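Local coordinates for 462aa long hypothetical selenium-binding protein (PDB 2ECE) that is of unknown function but folds as a seven-bladed beta-propeller and may bind selenium, at residues 363-367 / 379-383; 338-342 / 405-410. The contacts are given in a common frame with arbitrary orientation. Residues are numbered along the deposited sequence.

Contact 1 of 2, residues 363-367 / 379-383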
ATOM      1  N   LYS A 363      13.201  11.203 -10.841  1.00 29.06           N
ATOM      2  CA  LYS A 363      14.167  10.147 -10.554  1.00 29.11           C
ATOM      3  C   LYS A 363      14.635  10.232  -9.109  1.00 27.00           C
ATOM      4  O   LYS A 363      15.049  11.290  -8.643  1.00 25.51           O
ATOM      5  CB  LYS A 363      15.385  10.259 -11.480  1.00 31.24           C
ATOM      6  CG  LYS A 363      15.063  10.323 -12.961  1.00 35.26           C
ATOM      7  CD  LYS A 363      16.350  10.418 -13.770  1.00 37.51           C
ATOM      8  CE  LYS A 363      16.100  10.961 -15.161  1.00 39.80           C
ATOM      9  NZ  LYS A 363      15.130  10.125 -15.915  1.00 43.58           N
ATOM     10  N   LEU A 364      14.572   9.107  -8.408  1.00 27.13           N
ATOM     11  CA  LEU A 364      14.985   9.040  -7.013  1.00 26.89           C
ATOM     12  C   LEU A 364      15.643   7.683  -6.781  1.00 27.70           C
ATOM     13  O   LEU A 364      15.022   6.643  -7.016  1.00 28.47           O
ATOM     14  CB  LEU A 364      13.766   9.186  -6.093  1.00 25.47           C
ATOM     15  CG  LEU A 364      12.972  10.496  -6.100  1.00 27.02           C
ATOM     16  CD1 LEU A 364      11.621  10.279  -5.419  1.00 25.99           C
ATOM     17  CD2 LEU A 364      13.767  11.592  -5.386  1.00 25.41           C
ATOM     18  N   GLY A 365      16.895   7.696  -6.326  1.00 27.59           N
ATOM     19  CA  GLY A 365      17.615   6.454  -6.079  1.00 27.28           C
ATOM     20  C   GLY A 365      17.535   5.497  -7.257  1.00 27.90           C
ATOM     21  O   GLY A 365      17.724   5.901  -8.403  1.00 28.30           O
ATOM     22  N   GLY A 366      17.263   4.224  -6.979  1.00 28.17           N
ATOM     23  CA  GLY A 366      17.139   3.240  -8.041  1.00 28.64           C
ATOM     24  C   GLY A 366      18.435   2.569  -8.457  1.00 30.63           C
ATOM     25  O   GLY A 366      19.508   3.178  -8.430  1.00 30.86           O
ATOM     26  N   ILE A 367      18.340   1.301  -8.839  1.00 30.47           N
ATOM     27  CA  ILE A 367      19.517   0.568  -9.282  1.00 30.51           C
ATOM     28  C   ILE A 367      19.974   1.170 -10.613  1.00 32.20           C
ATOM     29  O   ILE A 367      21.168   1.198 -10.918  1.00 32.28           O
ATOM     30  CB  ILE A 367      19.201  -0.928  -9.479  1.00 30.15           C
ATOM     31  CG1 ILE A 367      18.810  -1.559  -8.142  1.00 28.76           C
ATOM     32  CG2 ILE A 367      20.405  -1.640 -10.071  1.00 28.92           C
ATOM     33  CD1 ILE A 367      18.204  -2.943  -8.271  1.00 28.64           C
ATOM     34  N   LEU A 379      20.298   8.939  -1.608  1.00 27.29           N
ATOM     35  CA  LEU A 379      19.096   8.118  -1.496  1.00 26.50           C
ATOM     36  C   LEU A 379      19.330   6.640  -1.778  1.00 26.62           C
ATOM     37  O   LEU A 379      19.587   6.258  -2.921  1.00 25.49           O
ATOM     38  CB  LEU A 379      18.026   8.630  -2.465  1.00 24.55           C
ATOM     39  CG  LEU A 379      17.660  10.117  -2.417  1.00 23.53           C
ATOM     40  CD1 LEU A 379      16.626  10.416  -3.507  1.00 20.83           C
ATOM     41  CD2 LEU A 379      17.115  10.477  -1.033  1.00 22.07           C
ATOM     42  N   THR A 380      19.235   5.809  -0.743  1.00 25.12           N
ATOM     43  CA  THR A 380      19.395   4.375  -0.922  1.00 24.47           C
ATOM     44  C   THR A 380      18.037   3.827  -1.364  1.00 25.61           C
ATOM     45  O   THR A 380      17.007   4.482  -1.176  1.00 24.85           O
ATOM     46  CB  THR A 380      19.820   3.677   0.387  1.00 25.37           C
ATOM     47  OG1 THR A 380      18.860   3.944   1.416  1.00 23.97           O
ATOM     48  CG2 THR A 380      21.187   4.169   0.832  1.00 23.51           C
ATOM     49  N   GLY A 381      18.030   2.638  -1.956  1.00 24.19           N
ATOM     50  CA  GLY A 381      16.778   2.061  -2.407  1.00 25.11           C
ATOM     51  C   GLY A 381      16.177   2.860  -3.548  1.00 24.39           C
ATOM     52  O   GLY A 381      16.907   3.413  -4.380  1.00 22.38           O
ATOM     53  N   ALA A 382      14.848   2.928  -3.588  1.00 23.30           N
ATOM     54  CA  ALA A 382      14.142   3.652  -4.641  1.00 21.63           C
ATOM     55  C   ALA A 382      12.705   3.900  -4.187  1.00 22.00           C
ATOM     56  O   ALA A 382      12.310   3.458  -3.110  1.00 21.38           O
ATOM     57  CB  ALA A 382      14.155   2.831  -5.919  1.00 21.58           C
ATOM     58  N   PRO A 383      11.909   4.626  -4.994  1.00 22.62           N
ATOM     59  CA  PRO A 383      10.520   4.880  -4.592  1.00 21.54           C
ATOM     60  C   PRO A 383       9.766   3.557  -4.460  1.00 20.53           C
ATOM     61  O   PRO A 383       9.965   2.640  -5.256  1.00 18.79           O
ATOM     62  CB  PRO A 383       9.975   5.717  -5.740  1.00 22.50           C
ATOM     63  CG  PRO A 383      11.191   6.433  -6.254  1.00 22.11           C
ATOM     64  CD  PRO A 383      12.229   5.340  -6.244  1.00 22.06           C
TER

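Contact 2 of 2, residues 338-342 / 405-410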
ATOM      1  N   SER A 338       5.330   3.824  -8.712  1.00 23.93           N
ATOM      2  CA  SER A 338       6.686   3.911  -8.210  1.00 22.55           C
ATOM      3  C   SER A 338       7.431   2.802  -8.946  1.00 23.19           C
ATOM      4  O   SER A 338       6.860   1.750  -9.244  1.00 21.94           O
ATOM      5  CB  SER A 338       6.727   3.672  -6.699  1.00 22.27           C
ATOM      6  OG  SER A 338       6.301   2.357  -6.371  1.00 22.52           O
ATOM      7  N   LEU A 339       8.689   3.054  -9.285  1.00 24.31           N
ATOM      8  CA  LEU A 339       9.507   2.054  -9.955  1.00 24.03           C
ATOM      9  C   LEU A 339      10.641   1.814  -8.978  1.00 24.54           C
ATOM     10  O   LEU A 339      11.622   2.554  -8.946  1.00 22.07           O
ATOM     11  CB  LEU A 339      10.053   2.570 -11.293  1.00 25.56           C
ATOM     12  CG  LEU A 339       9.164   2.457 -12.538  1.00 27.29           C
ATOM     13  CD1 LEU A 339       8.014   3.451 -12.454  1.00 27.79           C
ATOM     14  CD2 LEU A 339      10.005   2.729 -13.786  1.00 28.02           C
ATOM     15  N   TRP A 340      10.476   0.777  -8.168  1.00 23.77           N
ATOM     16  CA  TRP A 340      11.441   0.425  -7.142  1.00 22.21           C
ATOM     17  C   TRP A 340      12.747  -0.140  -7.690  1.00 23.01           C
ATOM     18  O   TRP A 340      13.742  -0.201  -6.976  1.00 22.15           O
ATOM     19  CB  TRP A 340      10.800  -0.580  -6.189  1.00 21.73           C
ATOM     20  CG  TRP A 340      11.544  -0.756  -4.915  1.00 22.21           C
ATOM     21  CD1 TRP A 340      11.746   0.186  -3.944  1.00 22.71           C
ATOM     22  CD2 TRP A 340      12.135  -1.966  -4.433  1.00 22.23           C
ATOM     23  NE1 TRP A 340      12.423  -0.371  -2.878  1.00 21.28           N
ATOM     24  CE2 TRP A 340      12.677  -1.689  -3.156  1.00 21.81           C
ATOM     25  CE3 TRP A 340      12.265  -3.260  -4.958  1.00 22.64           C
ATOM     26  CZ2 TRP A 340      13.326  -2.659  -2.394  1.00 21.81           C
ATOM     27  CZ3 TRP A 340      12.915  -4.228  -4.195  1.00 23.11           C
ATOM     28  CH2 TRP A 340      13.437  -3.918  -2.931  1.00 22.33           C
ATOM     29  N   GLY A 341      12.740  -0.558  -8.952  1.00 23.97           N
ATOM     30  CA  GLY A 341      13.950  -1.098  -9.547  1.00 24.70           C
ATOM     31  C   GLY A 341      14.738   0.002 -10.229  1.00 23.62           C
ATOM     32  O   GLY A 341      15.857   0.323  -9.836  1.00 22.82           O
ATOM     33  N   ILE A 342      14.133   0.601 -11.249  1.00 24.43           N
ATOM     34  CA  ILE A 342      14.782   1.671 -11.991  1.00 24.34           C
ATOM     35  C   ILE A 342      15.018   2.939 -11.164  1.00 25.52           C
ATOM     36  O   ILE A 342      16.076   3.567 -11.276  1.00 25.84           O
ATOM     37  CB  ILE A 342      13.969   1.990 -13.264  1.00 24.19           C
ATOM     38  CG1 ILE A 342      14.202   0.874 -14.288  1.00 23.58           C
ATOM     39  CG2 ILE A 342      14.352   3.364 -13.814  1.00 25.15           C
ATOM     40  CD1 ILE A 342      13.209   0.844 -15.413  1.00 26.54           C
ATOM     41  N   TRP A 405      13.729  -8.604   0.993  1.00 22.11           N
ATOM     42  CA  TRP A 405      13.779  -8.247  -0.418  1.00 23.09           C
ATOM     43  C   TRP A 405      14.648  -6.998  -0.591  1.00 23.05           C
ATOM     44  O   TRP A 405      15.376  -6.877  -1.582  1.00 22.83           O
ATOM     45  CB  TRP A 405      12.362  -8.017  -0.974  1.00 21.33           C
ATOM     46  CG  TRP A 405      11.558  -9.290  -1.084  1.00 22.04           C
ATOM     47  CD1 TRP A 405      11.479 -10.291  -0.153  1.00 21.14           C
ATOM     48  CD2 TRP A 405      10.737  -9.702  -2.186  1.00 20.74           C
ATOM     49  NE1 TRP A 405      10.668 -11.301  -0.612  1.00 22.24           N
ATOM     50  CE2 TRP A 405      10.198 -10.967  -1.854  1.00 21.04           C
ATOM     51  CE3 TRP A 405      10.404  -9.127  -3.422  1.00 20.61           C
ATOM     52  CZ2 TRP A 405       9.341 -11.670  -2.715  1.00 20.36           C
ATOM     53  CZ3 TRP A 405       9.548  -9.831  -4.281  1.00 21.01           C
ATOM     54  CH2 TRP A 405       9.031 -11.090  -3.919  1.00 19.38           C
ATOM     55  N   ASP A 406      14.580  -6.077   0.369  1.00 23.39           N
ATOM     56  CA  ASP A 406      15.397  -4.863   0.304  1.00 22.82           C
ATOM     57  C   ASP A 406      16.856  -5.303   0.203  1.00 24.56           C
ATOM     58  O   ASP A 406      17.620  -4.824  -0.634  1.00 24.99           O
ATOM     59  CB  ASP A 406      15.272  -4.021   1.582  1.00 21.33           C
ATOM     60  CG  ASP A 406      13.890  -3.413   1.773  1.00 22.06           C
ATOM     61  OD1 ASP A 406      13.075  -3.429   0.828  1.00 18.21           O
ATOM     62  OD2 ASP A 406      13.637  -2.905   2.888  1.00 20.86           O
ATOM     63  N   ASN A 407      17.218  -6.227   1.085  1.00 25.40           N
ATOM     64  CA  ASN A 407      18.574  -6.737   1.167  1.00 27.28           C
ATOM     65  C   ASN A 407      19.079  -7.436  -0.090  1.00 27.45           C
ATOM     66  O   ASN A 407      20.286  -7.548  -0.289  1.00 30.00           O
ATOM     67  CB  ASN A 407      18.696  -7.663   2.378  1.00 27.03           C
ATOM     68  CG  ASN A 407      18.475  -6.927   3.693  1.00 28.50           C
ATOM     69  OD1 ASN A 407      18.452  -5.690   3.730  1.00 24.82           O
ATOM     70  ND2 ASN A 407      18.315  -7.681   4.779  1.00 27.82           N
ATOM     71  N   GLN A 408      18.170  -7.889  -0.944  1.00 26.28           N
ATOM     72  CA  GLN A 408      18.574  -8.557  -2.178  1.00 28.27           C
ATOM     73  C   GLN A 408      18.808  -7.566  -3.308  1.00 28.99           C
ATOM     74  O   GLN A 408      19.788  -7.676  -4.048  1.00 28.30           O
ATOM     75  CB  GLN A 408      17.513  -9.552  -2.630  1.00 28.10           C
ATOM     76  CG  GLN A 408      17.349 -10.750  -1.737  1.00 29.60           C
ATOM     77  CD  GLN A 408      16.239 -11.647  -2.224  1.00 31.01           C
ATOM     78  OE1 GLN A 408      15.062 -11.292  -2.146  1.00 32.06           O
ATOM     79  NE2 GLN A 408      16.603 -12.811  -2.749  1.00 30.71           N
ATOM     80  N   PHE A 409      17.899  -6.605  -3.446  1.00 26.71           N
ATOM     81  CA  PHE A 409      18.017  -5.611  -4.503  1.00 26.46           C
ATOM     82  C   PHE A 409      18.874  -4.400  -4.151  1.00 26.22           C
ATOM     83  O   PHE A 409      19.379  -3.716  -5.039  1.00 25.93           O
ATOM     84  CB  PHE A 409      16.627  -5.163  -4.965  1.00 24.94           C
ATOM     85  CG  PHE A 409      15.876  -6.227  -5.723  1.00 25.44           C
ATOM     86  CD1 PHE A 409      15.097  -7.169  -5.051  1.00 24.79           C
ATOM     87  CD2 PHE A 409      15.987  -6.311  -7.111  1.00 24.79           C
ATOM     88  CE1 PHE A 409      14.437  -8.182  -5.753  1.00 25.94           C
ATOM     89  CE2 PHE A 409      15.334  -7.318  -7.824  1.00 24.70           C
ATOM     90  CZ  PHE A 409      14.555  -8.258  -7.143  1.00 25.12           C
ATOM     91  N   TYR A 410      19.025  -4.133  -2.858  1.00 26.44           N
ATOM     92  CA  TYR A 410      19.845  -3.021  -2.377  1.00 26.94           C
ATOM     93  C   TYR A 410      20.641  -3.603  -1.213  1.00 28.25           C
ATOM     94  O   TYR A 410      20.438  -3.240  -0.054  1.00 28.21           O
ATOM     95  CB  TYR A 410      18.955  -1.856  -1.920  1.00 25.39           C
ATOM     96  CG  TYR A 410      18.218  -1.200  -3.072  1.00 25.47           C
ATOM     97  CD1 TYR A 410      18.870  -0.309  -3.928  1.00 22.16           C
ATOM     98  CD2 TYR A 410      16.900  -1.544  -3.365  1.00 24.21           C
ATOM     99  CE1 TYR A 410      18.230   0.209  -5.050  1.00 22.83           C
ATOM    100  CE2 TYR A 410      16.250  -1.031  -4.485  1.00 24.78           C
ATOM    101  CZ  TYR A 410      16.922  -0.160  -5.326  1.00 23.06           C
ATOM    102  OH  TYR A 410      16.298   0.310  -6.459  1.00 24.22           O
TER

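Contact 1 of 2, residues 363-367 / 379-383
Leu379 opens the second segment with its side chain directed at residues 363-367, where its CD1 lies 3.6 Å from CD2 of Leu364. The two leucines form an apolar pair that continues into the blade beside it: Leu364 also rests on Val419 and Ile431, and Leu379 on Trp417 and Phe436. The carbonyl of Leu379 faces Gly365, with its O 3.7 Å from Gly365 CA. Thr380 points away, and its O and OG1 are bound instead by Trp417, Asn399 and Lys415.

Both segments belong to the long connection of the beta-propeller that leaves strand 357-363, at the outer edge of one blade, and enters strand 386-388, the innermost strand of the next. The contact folds this connection back on itself without forming a sheet. Gly381 makes the one hydrogen bond between the segments, its O accepting Gly366 N at 2.7 Å with an almost perfectly straight N-H...O angle of 179°. The same O receives a CA-H...O contact from Gly365 CA at 3.6 Å. An ideal CB on Gly365 would fall 2.4 Å from Gly381 O, so a side chain would clash there; the positive phi of 49° also favours glycine. For Gly366 the reason is local: at phi 88° and psi 146° a CB would be jammed against the carbonyl O of Gly365.

Ala382 then brings its methyl group CB to 3.6 Å from Gly366 N, beside the hydrogen bond. Pro383 finishes the packing: its CG meets Leu364 CB at 3.8 Å, while its CD sits 3.2 Å from Leu364 O.

Contact 2 of 2, residues 338-342 / 405-410
Trp340 directly follows strand 334-339. Its t rotamer (chi1 -165°), with chi2 at 65°, carries the indole over to the helix end at 405-410, where it meets four residues, although the CA-to-CB bond runs sideways. Tyr410 and Phe409 both have chi1 in the m well, near -70°, yet they approach the indole differently. Tyr410 turns its ring edge onto a face of the indole, with the planes at 71° and the centroid of the six-membered ring 5.3 Å from that of the tyrosine. Phe409 instead receives the edge of Trp340 on its own face, in an offset edge-to-face pair with centroids 5.7 Å apart and planes at 60°; Trp340 CZ3 comes within 3.8 Å of Phe409 CD1.

This aromatic cluster joins two neighbouring blades of the propeller. Residues 338-342 end the second strand of one blade and begin the link to its third, while helix 403-409 is inserted between the second and third strands of the next. Tyr410, the first residue to leave helical geometry, reaches back and donates a hydrogen bond from its OH to Trp340 O at 2.7 Å.

Asp406, also an m rotamer, brings OD1 to 3.3 Å from Trp340 CZ2; this oxygen accepts hydrogen bonds from Leu401 N and Tyr402 N, while OD2 pairs with Ser400 and Arg443. The indole nitrogen of Trp340 bonds to Asn399 O. Trp405's ring leads away to bond Ile213 O through NE1; its backbone O, an acceptor for Gln408 N and Phe409 N, comes closest to the indole, 3.8 Å from Trp340 CH2 near the ring plane.

The two contacts have centres about 8 Å apart, and contact 1 is nested within the span of chain that contact 2 closes. Where they touch, Ile367 N probably hydrogen-bonds to Gly341 O at 2.8 Å and also lies 3.3 Å from Tyr410 OH. Trp340, also in 338-342, touches the second segment of contact 1: its O is 3.2 Å from Ala382 CB, and its CD1 is 3.3 Å from Pro383 O. The interblade connection of contact 1 thus packs against Gly341, Trp340 and Tyr410 of contact 2. The touching residues of the two contacts are all buried, at a junction between adjacent blades with no ligand or active site defined in it.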